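Local atomic coordinates of lipoprotein, putative (PDB entry 4O4A), a protein that is of unknown function but, as a putative lipoprotein of Bacillus anthracis, probably binds lipid. Residues E36-P49 / W117-T129. Numbering follows the deposited sequence.
Sequences EEYEGDLIVVYNVP and WEFPFANLEVTRT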
loop_
_atom_site.group_PDB
_atom_site.type_symbol
_atom_site.label_atom_id
_atom_site.label_comp_id
_atom_site.label_asym_id
_atom_site.label_seq_id
_atom_site.Cartn_x
_atom_site.Cartn_y
_atom_site.Cartn_z
ATOM N N GLU B 36 -24.889 1.526 15.017
ATOM C CA GLU B 36 -24.210 0.320 15.519
ATOM C C GLU B 36 -23.166 -0.297 14.601
ATOM O O GLU B 36 -22.178 -0.857 15.072
ATOM C CB GLU B 36 -25.232 -0.754 15.868
ATOM C CG GLU B 36 -25.996 -1.301 14.682
ATOM C CD GLU B 36 -27.015 -2.337 15.086
ATOM O OE1 GLU B 36 -27.146 -2.604 16.305
ATOM O OE2 GLU B 36 -27.693 -2.879 14.181
ATOM N N GLU B 37 -23.390 -0.209 13.298
ATOM C CA GLU B 37 -22.463 -0.797 12.346
ATOM C C GLU B 37 -21.241 0.073 12.059
ATOM O O GLU B 37 -20.266 -0.410 11.480
ATOM C CB GLU B 37 -23.189 -1.195 11.036
ATOM C CG GLU B 37 -23.998 -0.091 10.331
ATOM C CD GLU B 37 -25.378 0.182 10.953
ATOM O OE1 GLU B 37 -25.697 1.367 11.219
ATOM O OE2 GLU B 37 -26.144 -0.782 11.184
ATOM N N TYR B 38 -21.267 1.334 12.484
ATOM C CA TYR B 38 -20.151 2.240 12.204
ATOM C C TYR B 38 -18.945 2.066 13.104
ATOM O O TYR B 38 -19.059 1.763 14.296
ATOM C CB TYR B 38 -20.588 3.690 12.292
ATOM C CG TYR B 38 -19.516 4.648 11.816
ATOM C CD1 TYR B 38 -19.348 4.909 10.449
ATOM C CD2 TYR B 38 -18.669 5.289 12.714
ATOM C CE1 TYR B 38 -18.373 5.775 9.998
ATOM C CE2 TYR B 38 -17.695 6.157 12.269
ATOM C CZ TYR B 38 -17.560 6.393 10.909
ATOM O OH TYR B 38 -16.607 7.245 10.459
ATOM N N GLU B 39 -17.781 2.261 12.504
ATOM C CA GLU B 39 -16.530 2.173 13.217
ATOM C C GLU B 39 -15.617 3.196 12.592
ATOM O O GLU B 39 -15.573 3.327 11.376
ATOM C CB GLU B 39 -15.938 0.765 13.116
ATOM C CG GLU B 39 -14.756 0.504 14.051
ATOM C CD GLU B 39 -14.377 -0.977 14.145
ATOM O OE1 GLU B 39 -14.758 -1.757 13.240
ATOM O OE2 GLU B 39 -13.716 -1.366 15.143
ATOM N N GLY B 40 -14.918 3.959 13.423
ATOM C CA GLY B 40 -13.979 4.919 12.903
ATOM C C GLY B 40 -14.129 6.321 13.416
ATOM O O GLY B 40 -14.624 6.552 14.507
ATOM N N ASP B 41 -13.695 7.255 12.589
ATOM C CA ASP B 41 -13.688 8.662 12.916
ATOM C C ASP B 41 -15.067 9.259 12.946
ATOM O O ASP B 41 -15.906 8.899 12.143
ATOM C CB ASP B 41 -12.856 9.396 11.892
ATOM C CG ASP B 41 -11.435 8.891 11.842
ATOM O OD1 ASP B 41 -10.782 8.857 12.907
ATOM O OD2 ASP B 41 -10.968 8.529 10.744
ATOM N N LEU B 42 -15.286 10.179 13.886
ATOM C CA LEU B 42 -16.555 10.861 14.044
ATOM C C LEU B 42 -16.318 12.363 14.060
ATOM O O LEU B 42 -15.349 12.856 14.657
ATOM C CB LEU B 42 -17.229 10.459 15.347
ATOM C CG LEU B 42 -17.643 9.008 15.463
ATOM C CD1 LEU B 42 -18.074 8.699 16.883
ATOM C CD2 LEU B 42 -18.755 8.687 14.493
ATOM N N ILE B 43 -17.212 13.090 13.414
ATOM C CA ILE B 43 -17.097 14.522 13.373
ATOM C C ILE B 43 -18.439 15.181 13.634
ATOM O O ILE B 43 -19.465 14.783 13.086
ATOM C CB ILE B 43 -16.565 15.001 12.018
ATOM C CG1 ILE B 43 -15.209 14.354 11.714
ATOM C CG2 ILE B 43 -16.442 16.509 12.018
ATOM C CD1 ILE B 43 -14.584 14.754 10.390
ATOM N N VAL B 44 -18.407 16.192 14.495
ATOM C CA VAL B 44 -19.581 16.981 14.802
ATOM C C VAL B 44 -19.227 18.398 14.438
ATOM O O VAL B 44 -18.171 18.895 14.845
ATOM C CB VAL B 44 -19.929 16.955 16.291
ATOM C CG1 VAL B 44 -21.194 17.764 16.536
ATOM C CG2 VAL B 44 -20.134 15.533 16.768
ATOM N N VAL B 45 -20.067 19.050 13.655
ATOM C CA VAL B 45 -19.796 20.434 13.274
ATOM C C VAL B 45 -20.947 21.286 13.744
ATOM O O VAL B 45 -22.103 20.988 13.460
ATOM C CB VAL B 45 -19.618 20.600 11.771
ATOM C CG1 VAL B 45 -19.297 22.058 11.443
ATOM C CG2 VAL B 45 -18.514 19.692 11.268
ATOM N N TYR B 46 -20.618 22.344 14.467
ATOM C CA TYR B 46 -21.621 23.225 15.033
ATOM C C TYR B 46 -21.764 24.534 14.269
ATOM O O TYR B 46 -20.987 24.847 13.359
ATOM C CB TYR B 46 -21.246 23.549 16.484
ATOM C CG TYR B 46 -21.285 22.358 17.423
ATOM C CD1 TYR B 46 -20.228 21.469 17.485
ATOM C CD2 TYR B 46 -22.370 22.152 18.264
ATOM C CE1 TYR B 46 -20.262 20.385 18.343
ATOM C CE2 TYR B 46 -22.416 21.080 19.127
ATOM C CZ TYR B 46 -21.354 20.196 19.160
ATOM O OH TYR B 46 -21.387 19.137 20.037
ATOM N N ASN B 47 -22.787 25.284 14.658
ATOM C CA ASN B 47 -23.065 26.584 14.096
ATOM C C ASN B 47 -23.252 26.557 12.583
ATOM O O ASN B 47 -22.880 27.488 11.893
ATOM C CB ASN B 47 -21.948 27.547 14.471
ATOM C CG ASN B 47 -22.341 28.984 14.273
ATOM O OD1 ASN B 47 -23.491 29.364 14.495
ATOM N ND2 ASN B 47 -21.389 29.797 13.864
ATOM N N VAL B 48 -23.849 25.485 12.080
ATOM C CA VAL B 48 -24.129 25.360 10.658
ATOM C C VAL B 48 -25.563 25.833 10.429
ATOM O O VAL B 48 -26.514 25.162 10.833
ATOM C CB VAL B 48 -23.998 23.909 10.194
ATOM C CG1 VAL B 48 -24.317 23.782 8.711
ATOM C CG2 VAL B 48 -22.598 23.400 10.484
ATOM N N PRO B 49 -25.729 26.981 9.773
ATOM C CA PRO B 49 -27.079 27.497 9.570
ATOM C C PRO B 49 -27.895 26.625 8.627
ATOM O O PRO B 49 -27.368 26.126 7.634
ATOM C CB PRO B 49 -26.841 28.879 8.956
ATOM C CG PRO B 49 -25.521 28.756 8.264
ATOM C CD PRO B 49 -24.714 27.777 9.064
ATOM N N TRP B 117 -17.331 33.176 8.650
ATOM C CA TRP B 117 -18.198 32.354 9.491
ATOM C C TRP B 117 -17.398 31.257 10.195
ATOM O O TRP B 117 -16.636 30.531 9.557
ATOM C CB TRP B 117 -19.301 31.729 8.638
ATOM C CG TRP B 117 -20.398 31.118 9.431
ATOM C CD1 TRP B 117 -20.430 29.853 9.964
ATOM C CD2 TRP B 117 -21.646 31.732 9.774
ATOM N NE1 TRP B 117 -21.621 29.653 10.619
ATOM C CE2 TRP B 117 -22.384 30.788 10.519
ATOM C CE3 TRP B 117 -22.213 32.987 9.525
ATOM C CZ2 TRP B 117 -23.660 31.060 11.014
ATOM C CZ3 TRP B 117 -23.483 33.255 10.021
ATOM C CH2 TRP B 117 -24.190 32.293 10.758
ATOM N N GLU B 118 -17.588 31.131 11.506
ATOM C CA GLU B 118 -16.865 30.138 12.300
ATOM C C GLU B 118 -17.698 28.913 12.610
ATOM O O GLU B 118 -18.834 29.024 13.040
ATOM C CB GLU B 118 -16.398 30.749 13.605
ATOM C CG GLU B 118 -15.506 31.955 13.409
ATOM C CD GLU B 118 -15.004 32.529 14.712
ATOM O OE1 GLU B 118 -14.837 33.766 14.776
ATOM O OE2 GLU B 118 -14.802 31.756 15.670
ATOM N N PHE B 119 -17.116 27.744 12.369
ATOM C CA PHE B 119 -17.759 26.481 12.648
ATOM C C PHE B 119 -16.949 25.754 13.689
ATOM O O PHE B 119 -15.880 25.232 13.379
ATOM C CB PHE B 119 -17.819 25.561 11.417
ATOM C CG PHE B 119 -18.569 26.130 10.245
ATOM C CD1 PHE B 119 -19.952 26.074 10.189
ATOM C CD2 PHE B 119 -17.880 26.666 9.171
ATOM C CE1 PHE B 119 -20.634 26.574 9.095
ATOM C CE2 PHE B 119 -18.553 27.164 8.072
ATOM C CZ PHE B 119 -19.932 27.113 8.030
ATOM N N PRO B 120 -17.432 25.722 14.930
ATOM C CA PRO B 120 -16.708 24.914 15.899
ATOM C C PRO B 120 -16.901 23.454 15.538
ATOM O O PRO B 120 -17.956 23.089 15.014
ATOM C CB PRO B 120 -17.401 25.228 17.240
ATOM C CG PRO B 120 -18.336 26.350 16.980
ATOM C CD PRO B 120 -18.611 26.375 15.507
ATOM N N PHE B 121 -15.920 22.612 15.833
ATOM C CA PHE B 121 -16.059 21.182 15.539
ATOM C C PHE B 121 -15.417 20.300 16.586
ATOM O O PHE B 121 -14.619 20.755 17.417
ATOM C CB PHE B 121 -15.420 20.859 14.205
ATOM C CG PHE B 121 -13.950 21.165 14.156
ATOM C CD1 PHE B 121 -13.033 20.272 14.658
ATOM C CD2 PHE B 121 -13.489 22.353 13.605
ATOM C CE1 PHE B 121 -11.683 20.553 14.619
ATOM C CE2 PHE B 121 -12.140 22.638 13.564
ATOM C CZ PHE B 121 -11.238 21.737 14.076
ATOM N N ALA B 122 -15.759 19.018 16.517
ATOM C CA ALA B 122 -15.215 18.042 17.417
ATOM C C ALA B 122 -14.875 16.782 16.660
ATOM O O ALA B 122 -15.637 16.325 15.804
ATOM C CB ALA B 122 -16.206 17.739 18.523
ATOM N N ASN B 123 -13.723 16.216 16.997
ATOM C CA ASN B 123 -13.254 14.982 16.407
ATOM C C ASN B 123 -13.233 13.894 17.437
ATOM O O ASN B 123 -12.573 14.017 18.473
ATOM C CB ASN B 123 -11.855 15.160 15.851
ATOM C CG ASN B 123 -11.844 15.872 14.539
ATOM O OD1 ASN B 123 -12.405 15.381 13.575
ATOM N ND2 ASN B 123 -11.162 17.018 14.476
ATOM N N LEU B 124 -13.985 12.841 17.177
ATOM C CA LEU B 124 -14.012 11.697 18.050
ATOM C C LEU B 124 -13.796 10.481 17.202
ATOM O O LEU B 124 -13.828 10.539 15.988
ATOM C CB LEU B 124 -15.347 11.536 18.755
ATOM C CG LEU B 124 -15.786 12.624 19.716
ATOM C CD1 LEU B 124 -16.567 13.647 18.922
ATOM C CD2 LEU B 124 -16.672 12.048 20.809
ATOM N N GLU B 125 -13.613 9.360 17.868
ATOM C CA GLU B 125 -13.377 8.128 17.190
ATOM C C GLU B 125 -14.020 7.043 18.008
ATOM O O GLU B 125 -13.963 7.060 19.243
ATOM C CB GLU B 125 -11.880 7.921 17.073
ATOM C CG GLU B 125 -11.470 6.716 16.274
ATOM C CD GLU B 125 -9.967 6.551 16.184
ATOM O OE1 GLU B 125 -9.220 7.508 16.471
ATOM O OE2 GLU B 125 -9.530 5.440 15.821
ATOM N N VAL B 126 -14.625 6.085 17.328
ATOM C CA VAL B 126 -15.286 4.990 18.015
ATOM C C VAL B 126 -14.750 3.680 17.505
ATOM O O VAL B 126 -14.287 3.584 16.350
ATOM C CB VAL B 126 -16.809 5.033 17.786
ATOM C CG1 VAL B 126 -17.154 4.879 16.306
ATOM C CG2 VAL B 126 -17.514 3.964 18.589
ATOM N N THR B 127 -14.832 2.666 18.361
ATOM C CA THR B 127 -14.438 1.308 18.000
ATOM C C THR B 127 -15.427 0.315 18.597
ATOM O O THR B 127 -16.113 0.607 19.597
ATOM C CB THR B 127 -13.028 0.953 18.512
ATOM O OG1 THR B 127 -12.662 -0.355 18.089
ATOM C CG2 THR B 127 -12.966 1.003 20.024
ATOM N N ARG B 128 -15.519 -0.845 17.952
ATOM C CA ARG B 128 -16.333 -1.958 18.440
ATOM C C ARG B 128 -15.363 -3.092 18.750
ATOM O O ARG B 128 -15.527 -3.841 19.708
ATOM C CB ARG B 128 -17.284 -2.404 17.362
ATOM C CG ARG B 128 -18.122 -1.269 16.794
ATOM C CD ARG B 128 -18.659 -1.582 15.397
ATOM N NE ARG B 128 -19.149 -2.948 15.240
ATOM C CZ ARG B 128 -19.272 -3.529 14.050
ATOM N NH1 ARG B 128 -18.897 -2.883 12.955
ATOM N NH2 ARG B 128 -19.728 -4.764 13.953
ATOM N N THR B 129 -14.342 -3.171 17.906
ATOM C CA THR B 129 -13.269 -4.126 17.951
ATOM C C THR B 129 -12.326 -4.062 19.132
ATOM O O THR B 129 -12.004 -5.084 19.718
ATOM C CB THR B 129 -12.381 -3.856 16.704
ATOM O OG1 THR B 129 -13.108 -4.202 15.517
ATOM C CG2 THR B 129 -11.047 -4.627 16.747
#
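Gly-40 and Val-126 form the first hydrogen-bonded pair of an antiparallel ladder joining strands 40-45 and 117-126, the two central strands of a mixed four-stranded sheet; it runs to Val-45 opposite Phe-121. The short strand axes approach to 4.4 Å at 149°, and Gly-40, Leu-42 and Val-44 exchange paired backbone bonds with Val-126, Leu-124 and Ala-122. Tyr-46 N prolongs the pattern to Pro-120 O (2.8 Å). Strand 70-72 flanks 40-45, and strand 104-114 flanks 117-126.

Side chains alternate between the faces. Leu-42, Val-44, Ala-122, Leu-124 and Val-126 form an apolar strip on one, where Leu-42 CD1 meets Val-126 CG1 at 4.0 Å. The other carries Ile-43, Asn-123, Val-45 and Phe-121 and is covered partly by helix 149-166. Here Asp-41 and Glu-125 run alongside each other in the same direction, their carboxylate planes steeply turned against each other; Arg-140 forms salt bridges to both and probably offsets their like charge.

Beyond the ladder, Glu-39, extended with CG anti to its N (chi1 -169°), carries OE2 to the residues that follow Val-126. The syn lone pair of Glu-39 OE2 accepts Thr-129 OG1 at 2.9 Å. Weak bonds reach the same oxygen from Arg-128 N, from Thr-129 N and from Thr-127 OG1, which is also hydrogen-bonded to Ala-130 N.

At the other end, Asn-47 is gripped twice. Its ND2 donates to Glu-118 O at 2.8 Å, the acceptor close to the amide plane. Its backbone O receives the indole N-H: Trp-117 NE1 to Asn-47 O is 2.8 Å, with the oxygen at the ring edge and only 4° out of plane.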